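Local structure of odorant-binding protein 1d (Locusta migratoria, 4PT1) at residues E17-H20 with T21-S25; E74-P78 with E79-E83; A99-T102 with A103-H107. The protein probably binds small odorant molecules and carries them as a secreted, soluble protein. One frame throughout, in Å; residues are numbered along the deposited sequence.

Overall arrangement
Three short-range contacts of one all-helical chain illustrate how the same local spacing serves different places in a fold. Contact 1 and contact 3 are each a run of i to i+4 pairs within one helix, 15-26 and 99-113, and each helix is joined by a disulfide to helix 45-57. Contact 2 is instead a turn, linking helix 69-75 to helix 81-90. Contact 3 is the most buried, pairing a carboxylate with a neutral amide; contact 1, partly buried, carries a salt bridge; contact 2 mixes proline and aliphatic packing with a lysine reaching backbone carbonyls. Contacts 2 and 3 lie on opposite sides of the chain's centre, their own centres about 20 Å apart.

Contact 1: residues E17-H20 with T21-S25; sequences EVDH and TCRSS
Regular alpha-helical bonds carry the backbone from residues 17-20 into 21-25: R23 N donates to D19 O at 2.8 Å, C22 N to V18 O, T21 N to E17 O and S24 N to H20 O. On this scaffold D19 and R23 form an i to i+4 salt bridge. The guanidinium approaches side-on, with NE and NH2 both donating to OD2 of D19; R23 NE lies 3.1 Å from D19 OD2 and R23 NH2 3.3 Å from the same oxygen. That oxygen sits in the guanidinium plane and is met on its syn side, and the two flat groups are only 23° from coplanar. NE makes a further, weak bond to OD1, whose stronger partner is Y50 OH. CG of D19 stands trans to its own backbone N (chi1 170°), while bends at chi2 and chi3 fold the arginine back to meet the carboxylate. A leucine in place of R23 has neither nitrogen to offer, and D19 would probably keep OD1 on Y50 but lose the grip on OD2, its carboxylate freer to turn. One residue back in each segment, V18 CG1 packs against C22 SG at 3.9 Å. The sulfur continues into the disulfide with C53, tying helix 15-26 to helix 45-57, where Y50 and E57 also touch C22; L33 of helix 30-37 packs against both D19 and R23.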
# COMPACT_ATOMS: atom_id res chain seq x y z
N GLU A 17 -13.29 0.85 -4.00
CA GLU A 17 -13.66 2.21 -3.65
C GLU A 17 -12.47 3.16 -3.61
O GLU A 17 -12.49 4.21 -4.26
CB GLU A 17 -14.36 2.21 -2.30
CG GLU A 17 -14.78 3.58 -1.79
CD GLU A 17 -15.28 3.52 -0.36
OE1 GLU A 17 -15.51 2.41 0.16
OE2 GLU A 17 -15.41 4.58 0.27
N VAL A 18 -11.45 2.77 -2.86
CA VAL A 18 -10.27 3.62 -2.69
C VAL A 18 -9.44 3.68 -3.97
O VAL A 18 -8.93 4.74 -4.32
CB VAL A 18 -9.44 3.23 -1.43
CG1 VAL A 18 -8.18 4.07 -1.29
CG2 VAL A 18 -10.29 3.44 -0.19
N ASP A 19 -9.38 2.59 -4.73
CA ASP A 19 -8.72 2.63 -6.02
C ASP A 19 -9.43 3.61 -6.97
O ASP A 19 -8.81 4.38 -7.72
CB ASP A 19 -8.65 1.24 -6.66
CG ASP A 19 -8.20 1.29 -8.09
OD1 ASP A 19 -7.00 1.53 -8.30
OD2 ASP A 19 -9.04 1.08 -9.00
N HIS A 20 -10.76 3.58 -6.95
CA HIS A 20 -11.52 4.49 -7.81
C HIS A 20 -11.15 5.94 -7.55
O HIS A 20 -10.80 6.67 -8.48
CB HIS A 20 -13.00 4.26 -7.66
CG HIS A 20 -13.82 5.15 -8.52
ND1 HIS A 20 -14.07 4.87 -9.81
CD2 HIS A 20 -14.42 6.38 -8.26
CE1 HIS A 20 -14.81 5.86 -10.35
NE2 HIS A 20 -15.04 6.77 -9.40
N THR A 21 -11.16 6.36 -6.28
CA THR A 21 -10.91 7.76 -5.97
C THR A 21 -9.44 8.10 -6.22
O THR A 21 -9.12 9.13 -6.80
CB THR A 21 -11.28 8.11 -4.51
OG1 THR A 21 -10.58 7.26 -3.63
CG2 THR A 21 -12.75 7.89 -4.25
N CYS A 22 -8.54 7.21 -5.83
CA CYS A 22 -7.11 7.51 -5.95
C CYS A 22 -6.56 7.46 -7.37
O CYS A 22 -5.65 8.24 -7.72
CB CYS A 22 -6.30 6.60 -5.04
SG CYS A 22 -6.56 6.97 -3.28
N ARG A 23 -7.06 6.54 -8.17
CA ARG A 23 -6.62 6.47 -9.56
C ARG A 23 -7.10 7.66 -10.35
O ARG A 23 -6.37 8.18 -11.19
CB ARG A 23 -7.08 5.19 -10.25
CG ARG A 23 -6.11 4.05 -10.03
CD ARG A 23 -6.06 3.11 -11.21
NE ARG A 23 -7.27 2.31 -11.26
CZ ARG A 23 -7.79 1.79 -12.37
NH1 ARG A 23 -7.21 2.00 -13.55
NH2 ARG A 23 -8.89 1.07 -12.29
N SER A 24 -8.32 8.10 -10.09
CA SER A 24 -8.85 9.28 -10.74
C SER A 24 -8.06 10.53 -10.33
O SER A 24 -7.78 11.35 -11.18
CB SER A 24 -10.36 9.44 -10.54
OG SER A 24 -10.71 9.94 -9.27
N SER A 25 -7.67 10.63 -9.06
CA SER A 25 -6.89 11.80 -8.58
C SER A 25 -5.46 11.89 -9.16
O SER A 25 -4.99 12.96 -9.59
CB SER A 25 -6.83 11.76 -7.04
OG SER A 25 -6.14 12.88 -6.53

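Contact 2: residues E74-P78 with E79-E83; sequences ENVPP and EIKEE
I80 and P77 hold the compact side of this turn: their side chains run alongside one another, with P77 CB 4.1 Å from I80 CG1, and V76 CG1 approaches that same isoleucine atom at 4.1 Å. The chi1 of I80, 58°, sets CG1 between its backbone N and carbonyl carbon, beside P77. The turn is closed by I80 N donating to P77 O at 3.1 Å, the donor standing 48° above the carbonyl plane. L117 and V121 of helix 115-129 also touch I80. The other side is looser and more polar. K81, bent at chi2, sends its chain back past P78 so that NZ makes weak bonds to V76 O at 3.1 Å and E74 O at 3.4 Å; its stronger partner is L73 O. A water donates to P78 O at 2.7 Å and weakly accepts from K81 N. The E79 carboxylate folds beside the exposed ring of P78, and its OE2 is held by T8. Together, carbonyls at and just beyond the end of helix 69-75 receive the lysine, while the paired prolines lead through a short 3-10 turn to I80, the N-cap of helix 81-90: a proline-rich helix-to-helix connection.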
# COMPACT_ATOMS: atom_id res chain seq x y z
N GLU A 74 -3.51 -1.10 12.41
CA GLU A 74 -4.90 -1.51 12.19
C GLU A 74 -5.16 -1.92 10.73
O GLU A 74 -5.98 -2.81 10.47
CB GLU A 74 -5.86 -0.40 12.60
CG GLU A 74 -6.00 -0.21 14.10
CD GLU A 74 -7.03 0.84 14.45
OE1 GLU A 74 -8.22 0.65 14.10
OE2 GLU A 74 -6.65 1.87 15.06
N ASN A 75 -4.47 -1.28 9.79
CA ASN A 75 -4.61 -1.60 8.34
C ASN A 75 -4.09 -2.97 7.93
O ASN A 75 -4.41 -3.46 6.85
CB ASN A 75 -3.94 -0.53 7.47
CG ASN A 75 -4.68 0.78 7.48
OD1 ASN A 75 -5.87 0.80 7.77
ND2 ASN A 75 -3.97 1.90 7.21
N VAL A 76 -3.25 -3.59 8.76
CA VAL A 76 -2.74 -4.94 8.43
C VAL A 76 -3.89 -5.95 8.45
O VAL A 76 -4.64 -5.98 9.42
CB VAL A 76 -1.67 -5.40 9.43
CG1 VAL A 76 -1.22 -6.82 9.12
CG2 VAL A 76 -0.49 -4.43 9.45
N PRO A 77 -4.06 -6.73 7.36
CA PRO A 77 -5.16 -7.71 7.31
C PRO A 77 -5.06 -8.68 8.46
O PRO A 77 -3.95 -9.06 8.84
CB PRO A 77 -4.91 -8.42 5.97
CG PRO A 77 -4.30 -7.37 5.13
CD PRO A 77 -3.40 -6.60 6.06
N PRO A 78 -6.21 -9.08 9.03
CA PRO A 78 -6.16 -9.92 10.23
C PRO A 78 -5.44 -11.25 10.03
O PRO A 78 -4.86 -11.77 10.99
CB PRO A 78 -7.65 -10.11 10.61
CG PRO A 78 -8.42 -9.76 9.40
CD PRO A 78 -7.60 -8.77 8.62
N GLU A 79 -5.40 -11.76 8.80
CA GLU A 79 -4.82 -13.08 8.51
C GLU A 79 -3.30 -13.08 8.59
O GLU A 79 -2.68 -14.13 8.67
CB GLU A 79 -5.27 -13.57 7.14
CG GLU A 79 -6.77 -13.82 7.04
CD GLU A 79 -7.58 -12.56 6.76
OE1 GLU A 79 -7.00 -11.47 6.52
OE2 GLU A 79 -8.82 -12.64 6.77
N ILE A 80 -2.71 -11.89 8.57
CA ILE A 80 -1.25 -11.75 8.61
C ILE A 80 -0.83 -10.71 9.65
O ILE A 80 0.21 -10.07 9.50
CB ILE A 80 -0.68 -11.39 7.22
CG1 ILE A 80 -1.29 -10.10 6.66
CG2 ILE A 80 -0.90 -12.53 6.24
CD1 ILE A 80 -0.53 -9.51 5.49
N LYS A 81 -1.60 -10.59 10.73
CA LYS A 81 -1.33 -9.59 11.78
C LYS A 81 0.08 -9.68 12.32
O LYS A 81 0.77 -8.68 12.39
CB LYS A 81 -2.31 -9.69 12.96
CG LYS A 81 -3.62 -8.94 12.81
CD LYS A 81 -3.48 -7.43 12.65
CE LYS A 81 -4.83 -6.74 12.52
NZ LYS A 81 -4.64 -5.27 12.40
N GLU A 82 0.53 -10.88 12.68
CA GLU A 82 1.85 -11.01 13.30
C GLU A 82 2.95 -10.55 12.37
O GLU A 82 3.70 -9.65 12.72
CB GLU A 82 2.15 -12.44 13.78
CG GLU A 82 3.54 -12.52 14.44
CD GLU A 82 3.93 -13.91 14.91
OE1 GLU A 82 3.15 -14.86 14.70
OE2 GLU A 82 5.01 -14.03 15.50
N GLU A 83 3.02 -11.19 11.21
CA GLU A 83 4.04 -10.92 10.18
C GLU A 83 3.96 -9.48 9.67
O GLU A 83 5.00 -8.85 9.46
CB GLU A 83 3.92 -11.90 9.00
CG GLU A 83 3.70 -13.36 9.37
CD GLU A 83 2.22 -13.75 9.38
OE1 GLU A 83 1.46 -13.23 10.22
OE2 GLU A 83 1.80 -14.58 8.54
O HOH W 1 -3.05 -13.38 12.22

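Contact 3: residues A99-T102 with A103-H107; sequences ACET and AYQIH
T102 O receives the amide of I106 in the shortest of the helical bonds here, I106 N to T102 O at 2.8 Å, with the donor nearly in line with the carbonyl. The same pair also meets through its side chains. T102 CG2 and I106 CD1 lie side by side, 3.8 Å apart; with CG2 opposite the backbone N, the threonine turns its methyl to the isoleucine and its OG1 to H96 N, just before the helix. The polar counterpart, also four residues apart, joins E101 to Q105. Both chains bend at chi2 (66° in E101), bringing Q105 NE2 to E101 OE2 at 3.0 Å. The bond is straight at the hydrogen, 166°, yet the amide nitrogen comes from above the carboxylate plane, the carboxylate and amide planes standing 47° apart. The other oxygen, OE1, is held by K48 in a salt bridge, so the glutamate is gripped through both oxygens, an arrangement that would be expected to stabilise its negative charge and limit its rotation. Beneath these side chains Q105 N donates to E101 O at 2.9 Å, and Y104 N to C100 O and A103 N to A99 O continue the series. This first part of helix 99-113 lies against helix 45-57: C100 is disulfide-bonded to C49, A103 packs on K52 and M55, and Y104 on K48 and L51. Further along, H107 joins L51, I54 and F125 in lining the 2-(2-methoxyethoxy)ethanol pocket, its ND1 bonded to Y118 OH of helix 115-129.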
# COMPACT_ATOMS: atom_id res chain seq x y z
N ALA A 99 5.67 14.08 0.42
CA ALA A 99 4.61 13.13 0.82
C ALA A 99 4.50 11.88 -0.06
O ALA A 99 4.43 10.77 0.48
CB ALA A 99 3.26 13.81 0.95
N CYS A 100 4.51 12.04 -1.39
CA CYS A 100 4.46 10.89 -2.29
C CYS A 100 5.68 9.95 -2.22
O CYS A 100 5.53 8.72 -2.24
CB CYS A 100 4.17 11.33 -3.73
SG CYS A 100 2.57 12.16 -3.90
N GLU A 101 6.88 10.52 -2.18
CA GLU A 101 8.11 9.71 -2.14
C GLU A 101 8.10 8.92 -0.82
O GLU A 101 8.35 7.72 -0.83
CB GLU A 101 9.37 10.59 -2.30
CG GLU A 101 10.71 9.86 -2.49
CD GLU A 101 10.83 9.07 -3.79
OE1 GLU A 101 10.04 9.30 -4.72
OE2 GLU A 101 11.74 8.21 -3.89
N THR A 102 7.77 9.60 0.28
CA THR A 102 7.61 8.98 1.63
C THR A 102 6.74 7.74 1.58
O THR A 102 7.15 6.65 2.03
CB THR A 102 7.00 9.98 2.64
OG1 THR A 102 7.95 11.03 2.92
CG2 THR A 102 6.61 9.31 3.98
N ALA A 103 5.53 7.87 1.02
CA ALA A 103 4.66 6.70 0.88
C ALA A 103 5.34 5.60 0.06
O ALA A 103 5.36 4.44 0.48
CB ALA A 103 3.33 7.07 0.26
N TYR A 104 5.90 5.95 -1.10
CA TYR A 104 6.45 4.94 -2.04
C TYR A 104 7.58 4.13 -1.40
O TYR A 104 7.68 2.91 -1.60
CB TYR A 104 6.87 5.59 -3.38
CG TYR A 104 7.55 4.65 -4.38
CD1 TYR A 104 6.81 3.83 -5.24
CD2 TYR A 104 8.92 4.59 -4.47
CE1 TYR A 104 7.45 2.98 -6.15
CE2 TYR A 104 9.58 3.75 -5.37
CZ TYR A 104 8.84 2.93 -6.21
OH TYR A 104 9.47 2.08 -7.12
N GLN A 105 8.41 4.80 -0.60
CA GLN A 105 9.55 4.18 0.04
C GLN A 105 9.24 3.58 1.41
O GLN A 105 10.00 2.71 1.86
CB GLN A 105 10.68 5.21 0.19
CG GLN A 105 11.15 5.83 -1.13
CD GLN A 105 11.87 4.86 -2.07
OE1 GLN A 105 12.19 3.73 -1.70
NE2 GLN A 105 12.12 5.30 -3.30
N ILE A 106 8.17 4.02 2.09
CA ILE A 106 7.64 3.23 3.21
C ILE A 106 7.29 1.86 2.60
O ILE A 106 7.64 0.83 3.14
CB ILE A 106 6.41 3.88 3.91
CG1 ILE A 106 6.82 5.04 4.83
CG2 ILE A 106 5.67 2.82 4.75
CD1 ILE A 106 5.67 5.89 5.35
N HIS A 107 6.66 1.88 1.42
CA HIS A 107 6.30 0.66 0.70
C HIS A 107 7.48 -0.14 0.20
O HIS A 107 7.45 -1.36 0.26
CB HIS A 107 5.34 0.98 -0.41
CG HIS A 107 3.91 0.92 0.04
ND1 HIS A 107 3.13 -0.17 -0.17
CD2 HIS A 107 3.13 1.84 0.75
CE1 HIS A 107 1.91 0.07 0.36
NE2 HIS A 107 1.92 1.29 0.93